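Local structure of pullulanase (Klebsiella oxytoca, 2YOC) at residues Y66-E71 with N112-D117; N70-A75 with D126-F131; D366-S371 with A643-D648; P549-V554 with T605-K610. The protein hydrolyses alpha-1,6-glucosidic linkages in pullulan and related alpha-dextrins and is a substrate of a type 2 secretion system. All blocks are in the same frame, centred on the assembly; numbering follows the deposited sequence.

The four contacts form two pairs far apart in the chain. Contacts 1 and 2 share N70 and E71, have centres about 9 Å apart and meet in the antiparallel sheet of strands 63-68, 110-117 and 127-130, within the N-terminal pullulanase-associated domain, where both touch a second subunit. Contact 3 joins the carbohydrate-binding module 48 region to helix 640-655; contact 4, touching it with centres about 9 Å apart, packs loop 549-554 of the barrel domain against the connection 605-610. Contact 4 is nested in the chain loop closed by contact 3, and both follow contacts 1 and 2 in sequence. The pairs, about 36 to 48 Å apart between centres, do not touch: one belongs to the accessory domain, the other to the barrel and its border with module 48.

Contact 1. Residues Y66-E71 with N112-D117; sequences YLWNNE and NVIVRD
N112 stacks on one face of the W68 indole, and its side chain is the centre of this contact. From the backbone, CB sits over that face in a CH-pi contact, 3.7 Å from the centroid of the W68 five-membered ring. CG, anti to the carbonyl carbon (chi1 -59°), comes 4.0 Å from W68 CE2; the amide beyond it lies 15° from the plane of the ring. At the tip the two functions divide: ND2 gives a hydrogen bond to W68 O (3.0 Å) and another to N70 OD1 (3.1 Å), while OD1 is weakly bonded to R128. N70 OD1 takes the ND2 hydrogen from above its own amide plane and also accepts from C73 N. Asparagine suits the place because it is flat enough to stack and can still donate twice. Further along, Y66 N donates to I114 O at 2.9 Å, and I114 CD1 touches the edge of the Y66 ring at CD2 (3.9 Å). R116 runs beside Y66, its guanidinium turned 89° from the phenol ring and bonded to W83 O. This is the antiparallel pairing of strands 63-68 and 110-117 in the sheet of a transthyretin-clan domain.

Contact 2. Residues N70-A75 with D126-F131; sequences NETCDA and DLRVAF
T72 lays its methyl over the guanidinium of R128: CG2 stands 3.5 Å above the plane, over its centre, and 3.6 Å from R128 NH1. A threonine suits this spot, since its methyl can rest on the flat cation; its OG1 lies 3.6 Å from R128 NH2. The aliphatic part of the arginine has its own partner, C73 SG, which lies 3.8 Å from R128 CG. Because the arginine is extended from CG to NE, with CD anti to CA (chi2 -175°), it passes the sulfur before reaching T72. N70 ND2 comes up at the edge of the guanidinium without a hydrogen bond. Farther along both segments, A75 CB touches the edge of the F131 ring at CE2 (4.0 Å), a small side chain meeting a large flat one, while V129 O lies above that ring's face.

The second shell fixes these groups. N70 OD1 accepts from C73 N at 2.9 Å, nearly along the C=O axis, and weakly from T72 N, so the asparagine curls the loop that presents T72 and C73. The disulfide from C73 to C110 fastens that loop to strand 110-117. An Asx motif and a disulfide thus hold a loop against the side chains of the edge strand 127-130 of the three-stranded antiparallel sheet in the pullulanase-associated domain.

Contact 3. Residues D366-S371 with A643-D648; sequences DPYAHS and AKLIAD
The type I turn D366-A369, closed by A369 N to D366 O at 3.1 Å, faces helix 640-655 with Y368 and L645 nearest across the gap, their CA atoms 7.7 Å apart. Proline suits the second turn position because its ring already holds the phi (-67°) that the turn needs; P367 CB rests on L645 CD1, 4.0 Å away. Y368 does most of the bridging. Its CE1 packs against L645 CD1 (3.7 Å) as the two side chains pass in opposite directions, and its hydroxyl goes on to the helix. D648 CG, anti to the carbonyl carbon (chi1 -64°), stands at the edge of the tyrosine ring, in its plane. Y368 OH donates to D648 OD2 at 2.7 Å, arriving on the anti side of that oxygen and 28° out of the carboxylate plane. The syn lone pair of the same oxygen is taken by K644 NZ (3.0 Å), one helical turn earlier, in a salt bridge. D648 OD1 forms a further salt bridge with R681 of helix 672-683, so the carboxylate is gripped by two cations and a phenol, which would be expected to keep it ionised.

D366 shapes the turn from within: OD1 accepts from Y368 N at 3.0 Å as an Asx turn, while OD2 bonds the hydroxyls of Y345 and Y347. The arrangement joins the carbohydrate-binding module 48 to the barrel helix that links strands 586-591 and 661-664, a domain contact of multidomain pullulanases in the alpha-amylase superfamily.

Contact 4. Residues P549-V554 with T605-K610; sequences PFHYTV and TSVLDK
F550, its CG anti to the backbone N (chi1 -157°), has a neighbour on each ring face. Over one, T605 CG2 makes a CH-pi contact 4.1 Å from the ring centroid, only 13° off the ring normal; the opposite face carries H551 CE1, offset toward the rim. Threonine suits the spot by offering a methyl to the ring while OG1 bonds N597.

Apolar packing takes the edges. V607 CG2 touches both F550 CE1, at 3.8 Å, and H551 NE2, at 4.1 Å; a beta-branched, wholly apolar side chain suits a position between two rings. L608 CD1, at the tip of a flexible apolar chain, lies in the plane of the Y552 ring, 3.9 Å from CE2. These are loops of the alpha-amylase-type barrel: P549 ends the YNWGYDP sequence characteristic of type I pullulanases, while 605-610 belongs to the connection after strand 586-591.

Polar ends look elsewhere. H551 ND1 bonds D469, a calcium ligand, so this histidine stands in the metal's second shell, and its NE2 bonds T365. Y552 OH reaches H595 O, at the end of the conserved DVVYNH sequence. Within 605-610, K610 NZ donates to S606 O at 2.8 Å, and also to D603 O.

Contact 1. Residues Y66-E71 with N112-D117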
loop_
_atom_site.group_PDB
_atom_site.type_symbol
_atom_site.label_atom_id
_atom_site.label_comp_id
_atom_site.label_asym_id
_atom_site.label_seq_id
_atom_site.Cartn_x
_atom_site.Cartn_y
_atom_site.Cartn_z
ATOM N N TYR B 66 15.841 -41.688 -28.982
ATOM C CA TYR B 66 15.580 -40.614 -29.937
ATOM C C TYR B 66 16.909 -40.419 -30.670
ATOM O O TYR B 66 17.877 -39.908 -30.091
ATOM C CB TYR B 66 15.059 -39.306 -29.295
ATOM C CG TYR B 66 14.824 -38.204 -30.315
ATOM C CD1 TYR B 66 13.707 -38.223 -31.150
ATOM C CD2 TYR B 66 15.732 -37.161 -30.464
ATOM C CE1 TYR B 66 13.505 -37.229 -32.110
ATOM C CE2 TYR B 66 15.533 -36.157 -31.414
ATOM C CZ TYR B 66 14.415 -36.192 -32.231
ATOM O OH TYR B 66 14.216 -35.195 -33.157
ATOM N N LEU B 67 16.972 -40.931 -31.907
ATOM C CA LEU B 67 18.151 -40.880 -32.769
ATOM C C LEU B 67 17.948 -39.822 -33.862
ATOM O O LEU B 67 16.827 -39.664 -34.362
ATOM C CB LEU B 67 18.448 -42.279 -33.320
ATOM C CG LEU B 67 18.845 -43.324 -32.261
ATOM C CD1 LEU B 67 18.283 -44.681 -32.598
ATOM C CD2 LEU B 67 20.343 -43.401 -32.086
ATOM N N TRP B 68 19.009 -39.033 -34.158
ATOM C CA TRP B 68 18.939 -37.888 -35.077
ATOM C C TRP B 68 20.286 -37.448 -35.638
ATOM O O TRP B 68 21.287 -37.431 -34.919
ATOM C CB TRP B 68 18.263 -36.692 -34.371
ATOM C CG TRP B 68 18.897 -36.319 -33.057
ATOM C CD1 TRP B 68 18.861 -37.026 -31.886
ATOM C CD2 TRP B 68 19.670 -35.152 -32.795
ATOM N NE1 TRP B 68 19.585 -36.376 -30.918
ATOM C CE2 TRP B 68 20.080 -35.213 -31.443
ATOM C CE3 TRP B 68 20.052 -34.051 -33.571
ATOM C CZ2 TRP B 68 20.872 -34.227 -30.860
ATOM C CZ3 TRP B 68 20.824 -33.067 -32.988
ATOM C CH2 TRP B 68 21.226 -33.158 -31.649
ATOM N N ASN B 69 20.277 -37.024 -36.910
ATOM C CA ASN B 69 21.441 -36.548 -37.657
ATOM C C ASN B 69 21.626 -35.018 -37.586
ATOM O O ASN B 69 20.687 -34.264 -37.880
ATOM C CB ASN B 69 21.333 -36.991 -39.131
ATOM C CG ASN B 69 21.800 -38.392 -39.424
ATOM O OD1 ASN B 69 22.787 -38.869 -38.876
ATOM N ND2 ASN B 69 21.161 -39.047 -40.377
ATOM N N ASN B 70 22.849 -34.569 -37.224
ATOM C CA ASN B 70 23.215 -33.148 -37.166
ATOM C C ASN B 70 24.615 -32.889 -37.741
ATOM O O ASN B 70 25.363 -33.848 -37.960
ATOM C CB ASN B 70 22.986 -32.531 -35.759
ATOM C CG ASN B 70 24.093 -32.635 -34.716
ATOM O OD1 ASN B 70 24.995 -33.480 -34.772
ATOM N ND2 ASN B 70 24.004 -31.793 -33.689
ATOM N N GLU B 71 24.962 -31.598 -37.982
ATOM C CA GLU B 71 26.242 -31.119 -38.527
ATOM C C GLU B 71 27.468 -31.768 -37.876
ATOM O O GLU B 71 28.462 -31.992 -38.561
ATOM C CB GLU B 71 26.350 -29.578 -38.458
ATOM C CG GLU B 71 25.081 -28.762 -38.706
ATOM C CD GLU B 71 24.202 -29.072 -39.910
ATOM O OE1 GLU B 71 24.609 -28.751 -41.050
ATOM O OE2 GLU B 71 23.080 -29.587 -39.702
ATOM N N ASN B 112 24.217 -39.317 -32.541
ATOM C CA ASN B 112 23.501 -38.642 -31.437
ATOM C C ASN B 112 22.423 -39.567 -30.851
ATOM O O ASN B 112 21.420 -39.847 -31.516
ATOM C CB ASN B 112 22.846 -37.324 -31.888
ATOM C CG ASN B 112 23.771 -36.288 -32.455
ATOM O OD1 ASN B 112 24.534 -35.630 -31.735
ATOM N ND2 ASN B 112 23.650 -36.063 -33.753
ATOM N N VAL B 113 22.633 -40.033 -29.611
ATOM C CA VAL B 113 21.695 -40.921 -28.917
ATOM C C VAL B 113 21.105 -40.245 -27.671
ATOM O O VAL B 113 21.837 -39.714 -26.834
ATOM C CB VAL B 113 22.324 -42.292 -28.540
ATOM C CG1 VAL B 113 21.244 -43.333 -28.247
ATOM C CG2 VAL B 113 23.282 -42.790 -29.614
ATOM N N ILE B 114 19.776 -40.280 -27.554
ATOM C CA ILE B 114 19.064 -39.810 -26.374
ATOM C C ILE B 114 18.314 -41.032 -25.906
ATOM O O ILE B 114 17.403 -41.512 -26.586
ATOM C CB ILE B 114 18.154 -38.565 -26.578
ATOM C CG1 ILE B 114 18.993 -37.318 -26.942
ATOM C CG2 ILE B 114 17.327 -38.305 -25.309
ATOM C CD1 ILE B 114 18.253 -36.230 -27.680
ATOM N N VAL B 115 18.765 -41.583 -24.791
ATOM C CA VAL B 115 18.181 -42.774 -24.194
ATOM C C VAL B 115 16.933 -42.361 -23.387
ATOM O O VAL B 115 17.015 -41.463 -22.550
ATOM C CB VAL B 115 19.262 -43.525 -23.375
ATOM C CG1 VAL B 115 18.659 -44.657 -22.550
ATOM C CG2 VAL B 115 20.372 -44.047 -24.289
ATOM N N ARG B 116 15.771 -42.968 -23.704
ATOM C CA ARG B 116 14.490 -42.618 -23.077
ATOM C C ARG B 116 13.620 -43.804 -22.626
ATOM O O ARG B 116 13.797 -44.927 -23.083
ATOM C CB ARG B 116 13.646 -41.756 -24.041
ATOM C CG ARG B 116 14.260 -40.451 -24.516
ATOM C CD ARG B 116 13.237 -39.660 -25.309
ATOM N NE ARG B 116 13.033 -40.181 -26.666
ATOM C CZ ARG B 116 11.929 -40.001 -27.385
ATOM N NH1 ARG B 116 10.898 -39.334 -26.878
ATOM N NH2 ARG B 116 11.837 -40.503 -28.608
ATOM N N ASP B 117 12.654 -43.510 -21.734
ATOM C CA ASP B 117 11.595 -44.387 -21.207
ATOM C C ASP B 117 10.329 -43.539 -21.437
ATOM O O ASP B 117 9.910 -42.747 -20.592
ATOM C CB ASP B 117 11.815 -44.718 -19.709
ATOM C CG ASP B 117 10.915 -45.796 -19.110
ATOM O OD1 ASP B 117 9.754 -45.929 -19.565
ATOM O OD2 ASP B 117 11.333 -46.433 -18.119
#

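Contact 2. Residues N70-A75 with D126-F131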
loop_
_atom_site.group_PDB
_atom_site.type_symbol
_atom_site.label_atom_id
_atom_site.label_comp_id
_atom_site.label_asym_id
_atom_site.label_seq_id
_atom_site.Cartn_x
_atom_site.Cartn_y
_atom_site.Cartn_z
ATOM N N ASN B 70 22.849 -34.569 -37.224
ATOM C CA ASN B 70 23.215 -33.148 -37.166
ATOM C C ASN B 70 24.615 -32.889 -37.741
ATOM O O ASN B 70 25.363 -33.848 -37.960
ATOM C CB ASN B 70 22.986 -32.531 -35.759
ATOM C CG ASN B 70 24.093 -32.635 -34.716
ATOM O OD1 ASN B 70 24.995 -33.480 -34.772
ATOM N ND2 ASN B 70 24.004 -31.793 -33.689
ATOM N N GLU B 71 24.962 -31.598 -37.982
ATOM C CA GLU B 71 26.242 -31.119 -38.527
ATOM C C GLU B 71 27.468 -31.768 -37.876
ATOM O O GLU B 71 28.462 -31.992 -38.561
ATOM C CB GLU B 71 26.350 -29.578 -38.458
ATOM C CG GLU B 71 25.081 -28.762 -38.706
ATOM C CD GLU B 71 24.202 -29.072 -39.910
ATOM O OE1 GLU B 71 24.609 -28.751 -41.050
ATOM O OE2 GLU B 71 23.080 -29.587 -39.702
ATOM N N THR B 72 27.373 -32.099 -36.570
ATOM C CA THR B 72 28.419 -32.760 -35.789
ATOM C C THR B 72 28.382 -34.297 -35.999
ATOM O O THR B 72 29.282 -34.839 -36.645
ATOM C CB THR B 72 28.368 -32.302 -34.304
ATOM O OG1 THR B 72 28.285 -30.875 -34.239
ATOM C CG2 THR B 72 29.572 -32.784 -33.495
ATOM N N CYS B 73 27.338 -34.982 -35.474
ATOM C CA CYS B 73 27.175 -36.444 -35.560
ATOM C C CYS B 73 26.107 -36.871 -36.586
ATOM O O CYS B 73 24.921 -36.991 -36.256
ATOM C CB CYS B 73 26.916 -37.047 -34.177
ATOM S SG CYS B 73 28.285 -36.862 -32.991
ATOM N N ASP B 74 26.557 -37.122 -37.830
ATOM C CA ASP B 74 25.713 -37.464 -38.984
ATOM C C ASP B 74 25.808 -38.913 -39.542
ATOM O O ASP B 74 25.163 -39.219 -40.557
ATOM C CB ASP B 74 25.908 -36.417 -40.110
ATOM C CG ASP B 74 27.352 -36.027 -40.450
ATOM O OD1 ASP B 74 28.292 -36.655 -39.902
ATOM O OD2 ASP B 74 27.541 -35.091 -41.260
ATOM N N ALA B 75 26.564 -39.809 -38.867
ATOM C CA ALA B 75 26.774 -41.201 -39.305
ATOM C C ALA B 75 25.540 -42.144 -39.257
ATOM O O ALA B 75 25.627 -43.269 -39.754
ATOM C CB ALA B 75 27.964 -41.808 -38.570
ATOM N N ASP B 126 23.000 -35.255 -23.699
ATOM C CA ASP B 126 22.824 -35.810 -25.037
ATOM C C ASP B 126 24.118 -36.575 -25.341
ATOM O O ASP B 126 25.206 -35.982 -25.338
ATOM C CB ASP B 126 22.603 -34.696 -26.080
ATOM C CG ASP B 126 21.449 -33.747 -25.830
ATOM O OD1 ASP B 126 20.651 -34.009 -24.904
ATOM O OD2 ASP B 126 21.341 -32.744 -26.565
ATOM N N LEU B 127 24.012 -37.893 -25.529
ATOM C CA LEU B 127 25.180 -38.719 -25.804
ATOM C C LEU B 127 25.686 -38.499 -27.222
ATOM O O LEU B 127 24.897 -38.247 -28.140
ATOM C CB LEU B 127 24.874 -40.210 -25.595
ATOM C CG LEU B 127 24.333 -40.639 -24.235
ATOM C CD1 LEU B 127 23.647 -42.001 -24.331
ATOM C CD2 LEU B 127 25.432 -40.654 -23.180
ATOM N N ARG B 128 27.009 -38.581 -27.388
ATOM C CA ARG B 128 27.681 -38.474 -28.674
ATOM C C ARG B 128 28.689 -39.611 -28.706
ATOM O O ARG B 128 29.704 -39.557 -28.007
ATOM C CB ARG B 128 28.318 -37.088 -28.872
ATOM C CG ARG B 128 27.340 -36.038 -29.406
ATOM C CD ARG B 128 28.026 -34.714 -29.707
ATOM N NE ARG B 128 27.137 -33.754 -30.372
ATOM C CZ ARG B 128 27.428 -32.467 -30.576
ATOM N NH1 ARG B 128 28.589 -31.967 -30.165
ATOM N NH2 ARG B 128 26.560 -31.672 -31.189
ATOM N N VAL B 129 28.347 -40.693 -29.435
ATOM C CA VAL B 129 29.166 -41.906 -29.533
ATOM C C VAL B 129 30.230 -41.775 -30.637
ATOM O O VAL B 129 29.931 -42.010 -31.807
ATOM C CB VAL B 129 28.307 -43.203 -29.667
ATOM C CG1 VAL B 129 29.179 -44.460 -29.714
ATOM C CG2 VAL B 129 27.275 -43.308 -28.550
ATOM N N ALA B 130 31.471 -41.421 -30.253
ATOM C CA ALA B 130 32.588 -41.278 -31.181
ATOM C C ALA B 130 33.209 -42.640 -31.455
ATOM O O ALA B 130 33.835 -43.221 -30.569
ATOM C CB ALA B 130 33.625 -40.321 -30.611
ATOM N N PHE B 131 33.026 -43.156 -32.689
ATOM C CA PHE B 131 33.535 -44.464 -33.143
ATOM C C PHE B 131 35.074 -44.564 -33.194
ATOM O O PHE B 131 35.617 -45.663 -33.350
ATOM C CB PHE B 131 32.893 -44.879 -34.477
ATOM C CG PHE B 131 31.381 -44.822 -34.527
ATOM C CD1 PHE B 131 30.606 -45.626 -33.694
ATOM C CD2 PHE B 131 30.731 -43.986 -35.427
ATOM C CE1 PHE B 131 29.212 -45.597 -33.761
ATOM C CE2 PHE B 131 29.335 -43.941 -35.479
ATOM C CZ PHE B 131 28.587 -44.759 -34.654
#

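Contact 3. Residues D366-S371 with A643-D648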
loop_
_atom_site.group_PDB
_atom_site.type_symbol
_atom_site.label_atom_id
_atom_site.label_comp_id
_atom_site.label_asym_id
_atom_site.label_seq_id
_atom_site.Cartn_x
_atom_site.Cartn_y
_atom_site.Cartn_z
ATOM N N ASP B 366 53.200 -20.863 -6.335
ATOM C CA ASP B 366 52.719 -20.506 -5.004
ATOM C C ASP B 366 51.425 -19.697 -5.096
ATOM O O ASP B 366 51.407 -18.696 -5.822
ATOM C CB ASP B 366 53.779 -19.640 -4.295
ATOM C CG ASP B 366 53.832 -19.719 -2.779
ATOM O OD1 ASP B 366 52.752 -19.755 -2.137
ATOM O OD2 ASP B 366 54.944 -19.704 -2.233
ATOM N N PRO B 367 50.368 -20.024 -4.319
ATOM C CA PRO B 367 49.188 -19.136 -4.304
ATOM C C PRO B 367 49.533 -17.774 -3.663
ATOM O O PRO B 367 48.899 -16.753 -3.939
ATOM C CB PRO B 367 48.176 -19.880 -3.428
ATOM C CG PRO B 367 48.805 -21.130 -3.004
ATOM C CD PRO B 367 50.247 -21.127 -3.348
ATOM N N TYR B 368 50.550 -17.787 -2.788
ATOM C CA TYR B 368 51.088 -16.644 -2.073
ATOM C C TYR B 368 52.275 -16.006 -2.808
ATOM O O TYR B 368 52.996 -15.205 -2.203
ATOM C CB TYR B 368 51.480 -17.074 -0.654
ATOM C CG TYR B 368 50.342 -17.011 0.333
ATOM C CD1 TYR B 368 49.347 -17.982 0.342
ATOM C CD2 TYR B 368 50.261 -15.979 1.263
ATOM C CE1 TYR B 368 48.300 -17.939 1.268
ATOM C CE2 TYR B 368 49.213 -15.912 2.180
ATOM C CZ TYR B 368 48.225 -16.889 2.175
ATOM O OH TYR B 368 47.195 -16.824 3.095
ATOM N N ALA B 369 52.473 -16.343 -4.109
ATOM C CA ALA B 369 53.546 -15.768 -4.943
ATOM C C ALA B 369 53.396 -14.263 -4.960
ATOM O O ALA B 369 52.261 -13.772 -5.010
ATOM C CB ALA B 369 53.451 -16.295 -6.376
ATOM N N HIS B 370 54.509 -13.530 -4.883
ATOM C CA HIS B 370 54.469 -12.060 -4.908
ATOM C C HIS B 370 55.157 -11.491 -6.137
ATOM O O HIS B 370 55.006 -10.302 -6.413
ATOM C CB HIS B 370 54.984 -11.429 -3.595
ATOM C CG HIS B 370 54.123 -11.704 -2.403
ATOM N ND1 HIS B 370 52.740 -11.723 -2.497
ATOM C CD2 HIS B 370 54.479 -11.955 -1.119
ATOM C CE1 HIS B 370 52.304 -12.022 -1.279
ATOM N NE2 HIS B 370 53.313 -12.159 -0.413
ATOM N N SER B 371 55.893 -12.345 -6.862
ATOM C CA SER B 371 56.595 -12.080 -8.123
ATOM C C SER B 371 56.570 -13.384 -8.943
ATOM O O SER B 371 56.585 -14.461 -8.346
ATOM C CB SER B 371 58.039 -11.648 -7.867
ATOM O OG SER B 371 58.735 -11.259 -9.045
ATOM N N ALA B 643 39.708 -17.472 3.408
ATOM C CA ALA B 643 39.405 -16.156 3.984
ATOM C C ALA B 643 40.746 -15.508 4.381
ATOM O O ALA B 643 40.959 -14.318 4.098
ATOM C CB ALA B 643 38.481 -16.293 5.191
ATOM N N LYS B 644 41.683 -16.329 4.934
ATOM C CA LYS B 644 43.028 -15.886 5.313
ATOM C C LYS B 644 43.808 -15.441 4.046
ATOM O O LYS B 644 44.415 -14.360 4.042
ATOM C CB LYS B 644 43.778 -16.969 6.104
ATOM C CG LYS B 644 45.110 -16.462 6.614
ATOM C CD LYS B 644 45.971 -17.493 7.366
ATOM C CE LYS B 644 47.451 -17.156 7.279
ATOM N NZ LYS B 644 47.811 -15.759 7.744
ATOM N N LEU B 645 43.740 -16.247 2.962
ATOM C CA LEU B 645 44.404 -15.883 1.719
ATOM C C LEU B 645 43.969 -14.490 1.273
ATOM O O LEU B 645 44.847 -13.650 1.019
ATOM C CB LEU B 645 44.136 -16.904 0.613
ATOM C CG LEU B 645 45.023 -16.761 -0.636
ATOM C CD1 LEU B 645 45.469 -18.125 -1.142
ATOM C CD2 LEU B 645 44.338 -15.953 -1.727
ATOM N N ILE B 646 42.621 -14.244 1.189
ATOM C CA ILE B 646 42.040 -12.954 0.783
ATOM C C ILE B 646 42.615 -11.798 1.638
ATOM O O ILE B 646 43.141 -10.832 1.076
ATOM C CB ILE B 646 40.497 -12.959 0.821
ATOM C CG1 ILE B 646 39.911 -14.017 -0.115
ATOM C CG2 ILE B 646 39.929 -11.576 0.494
ATOM C CD1 ILE B 646 38.424 -14.369 0.160
ATOM N N ALA B 647 42.548 -11.925 2.986
ATOM C CA ALA B 647 43.050 -10.903 3.868
ATOM C C ALA B 647 44.525 -10.609 3.650
ATOM O O ALA B 647 44.896 -9.428 3.542
ATOM C CB ALA B 647 42.799 -11.295 5.296
ATOM N N ASP B 648 45.364 -11.676 3.556
ATOM C CA ASP B 648 46.813 -11.535 3.390
ATOM C C ASP B 648 47.105 -10.887 2.049
ATOM O O ASP B 648 48.051 -10.096 1.941
ATOM C CB ASP B 648 47.542 -12.880 3.505
ATOM C CG ASP B 648 47.487 -13.600 4.833
ATOM O OD1 ASP B 648 47.199 -12.951 5.849
ATOM O OD2 ASP B 648 47.807 -14.813 4.866
#

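Contact 4. Residues P549-V554 with T605-K610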
loop_
_atom_site.group_PDB
_atom_site.type_symbol
_atom_site.label_atom_id
_atom_site.label_comp_id
_atom_site.label_asym_id
_atom_site.label_seq_id
_atom_site.Cartn_x
_atom_site.Cartn_y
_atom_site.Cartn_z
ATOM N N PRO B 549 41.306 -14.640 -12.363
ATOM C CA PRO B 549 42.509 -14.691 -11.500
ATOM C C PRO B 549 43.393 -15.911 -11.646
ATOM O O PRO B 549 42.911 -17.043 -11.536
ATOM C CB PRO B 549 41.945 -14.613 -10.076
ATOM C CG PRO B 549 40.513 -14.196 -10.219
ATOM C CD PRO B 549 40.062 -14.667 -11.560
ATOM N N PHE B 550 44.694 -15.673 -11.871
ATOM C CA PHE B 550 45.738 -16.718 -11.926
ATOM C C PHE B 550 46.439 -16.691 -10.539
ATOM O O PHE B 550 46.405 -17.692 -9.799
ATOM C CB PHE B 550 46.733 -16.430 -13.063
ATOM C CG PHE B 550 47.515 -17.600 -13.602
ATOM C CD1 PHE B 550 47.529 -18.828 -12.934
ATOM C CD2 PHE B 550 48.253 -17.480 -14.767
ATOM C CE1 PHE B 550 48.274 -19.910 -13.430
ATOM C CE2 PHE B 550 48.983 -18.567 -15.260
ATOM C CZ PHE B 550 48.979 -19.776 -14.593
ATOM N N HIS B 551 47.000 -15.507 -10.167
ATOM C CA HIS B 551 47.630 -15.246 -8.870
ATOM C C HIS B 551 47.062 -13.927 -8.329
ATOM O O HIS B 551 47.067 -12.906 -9.025
ATOM C CB HIS B 551 49.161 -15.215 -8.985
ATOM C CG HIS B 551 49.766 -16.522 -9.436
ATOM N ND1 HIS B 551 49.829 -16.861 -10.769
ATOM C CD2 HIS B 551 50.323 -17.524 -8.715
ATOM C CE1 HIS B 551 50.420 -18.046 -10.816
ATOM N NE2 HIS B 551 50.735 -18.483 -9.610
ATOM N N TYR B 552 46.511 -13.965 -7.121
ATOM C CA TYR B 552 45.875 -12.801 -6.533
ATOM C C TYR B 552 46.788 -11.678 -6.098
ATOM O O TYR B 552 46.327 -10.532 -5.982
ATOM C CB TYR B 552 45.077 -13.240 -5.320
ATOM C CG TYR B 552 43.923 -14.148 -5.644
ATOM C CD1 TYR B 552 42.799 -13.670 -6.312
ATOM C CD2 TYR B 552 43.925 -15.479 -5.241
ATOM C CE1 TYR B 552 41.702 -14.494 -6.571
ATOM C CE2 TYR B 552 42.829 -16.311 -5.486
ATOM C CZ TYR B 552 41.723 -15.811 -6.161
ATOM O OH TYR B 552 40.633 -16.600 -6.404
ATOM N N THR B 553 48.044 -12.005 -5.754
ATOM C CA THR B 553 48.946 -11.034 -5.139
ATOM C C THR B 553 50.201 -10.663 -5.953
ATOM O O THR B 553 51.273 -10.350 -5.408
ATOM C CB THR B 553 49.138 -11.405 -3.652
ATOM O OG1 THR B 553 48.027 -12.199 -3.197
ATOM C CG2 THR B 553 49.262 -10.200 -2.787
ATOM N N VAL B 554 50.064 -10.699 -7.265
ATOM C CA VAL B 554 51.135 -10.302 -8.174
ATOM C C VAL B 554 50.495 -9.402 -9.220
ATOM O O VAL B 554 49.393 -9.719 -9.696
ATOM C CB VAL B 554 51.868 -11.476 -8.880
ATOM C CG1 VAL B 554 53.122 -10.990 -9.593
ATOM C CG2 VAL B 554 52.219 -12.595 -7.920
ATOM N N THR B 605 45.996 -23.163 -15.321
ATOM C CA THR B 605 45.674 -22.077 -14.414
ATOM C C THR B 605 45.086 -22.494 -13.059
ATOM O O THR B 605 44.809 -21.630 -12.221
ATOM C CB THR B 605 44.930 -20.950 -15.126
ATOM O OG1 THR B 605 43.560 -21.326 -15.251
ATOM C CG2 THR B 605 45.522 -20.614 -16.472
ATOM N N SER B 606 44.909 -23.803 -12.827
ATOM C CA SER B 606 44.468 -24.279 -11.520
ATOM C C SER B 606 45.722 -24.248 -10.622
ATOM O O SER B 606 46.753 -24.877 -10.947
ATOM C CB SER B 606 43.911 -25.694 -11.604
ATOM O OG SER B 606 43.660 -26.190 -10.298
ATOM N N VAL B 607 45.678 -23.429 -9.555
ATOM C CA VAL B 607 46.807 -23.321 -8.626
ATOM C C VAL B 607 46.307 -23.819 -7.267
ATOM O O VAL B 607 46.742 -24.871 -6.792
ATOM C CB VAL B 607 47.461 -21.902 -8.592
ATOM C CG1 VAL B 607 48.703 -21.893 -7.713
ATOM C CG2 VAL B 607 47.803 -21.388 -9.995
ATOM N N LEU B 608 45.297 -23.148 -6.728
ATOM C CA LEU B 608 44.677 -23.483 -5.442
ATOM C C LEU B 608 44.086 -24.897 -5.366
ATOM O O LEU B 608 44.273 -25.575 -4.352
ATOM C CB LEU B 608 43.625 -22.433 -5.045
ATOM C CG LEU B 608 44.165 -21.076 -4.665
ATOM C CD1 LEU B 608 43.068 -20.068 -4.616
ATOM C CD2 LEU B 608 44.945 -21.144 -3.352
ATOM N N ASP B 609 43.375 -25.341 -6.426
ATOM C CA ASP B 609 42.779 -26.675 -6.406
ATOM C C ASP B 609 43.785 -27.819 -6.663
ATOM O O ASP B 609 43.460 -28.989 -6.446
ATOM C CB ASP B 609 41.526 -26.764 -7.287
ATOM C CG ASP B 609 40.607 -27.918 -6.902
ATOM O OD1 ASP B 609 40.223 -28.008 -5.697
ATOM O OD2 ASP B 609 40.315 -28.768 -7.787
ATOM N N LYS B 610 45.010 -27.485 -7.095
ATOM C CA LYS B 610 46.040 -28.494 -7.267
ATOM C C LYS B 610 46.731 -28.727 -5.915
ATOM O O LYS B 610 47.163 -29.850 -5.647
ATOM C CB LYS B 610 47.072 -28.075 -8.317
ATOM C CG LYS B 610 46.627 -28.236 -9.760
ATOM C CD LYS B 610 47.869 -28.223 -10.611
ATOM C CE LYS B 610 47.604 -28.140 -12.088
ATOM N NZ LYS B 610 47.919 -26.783 -12.608
#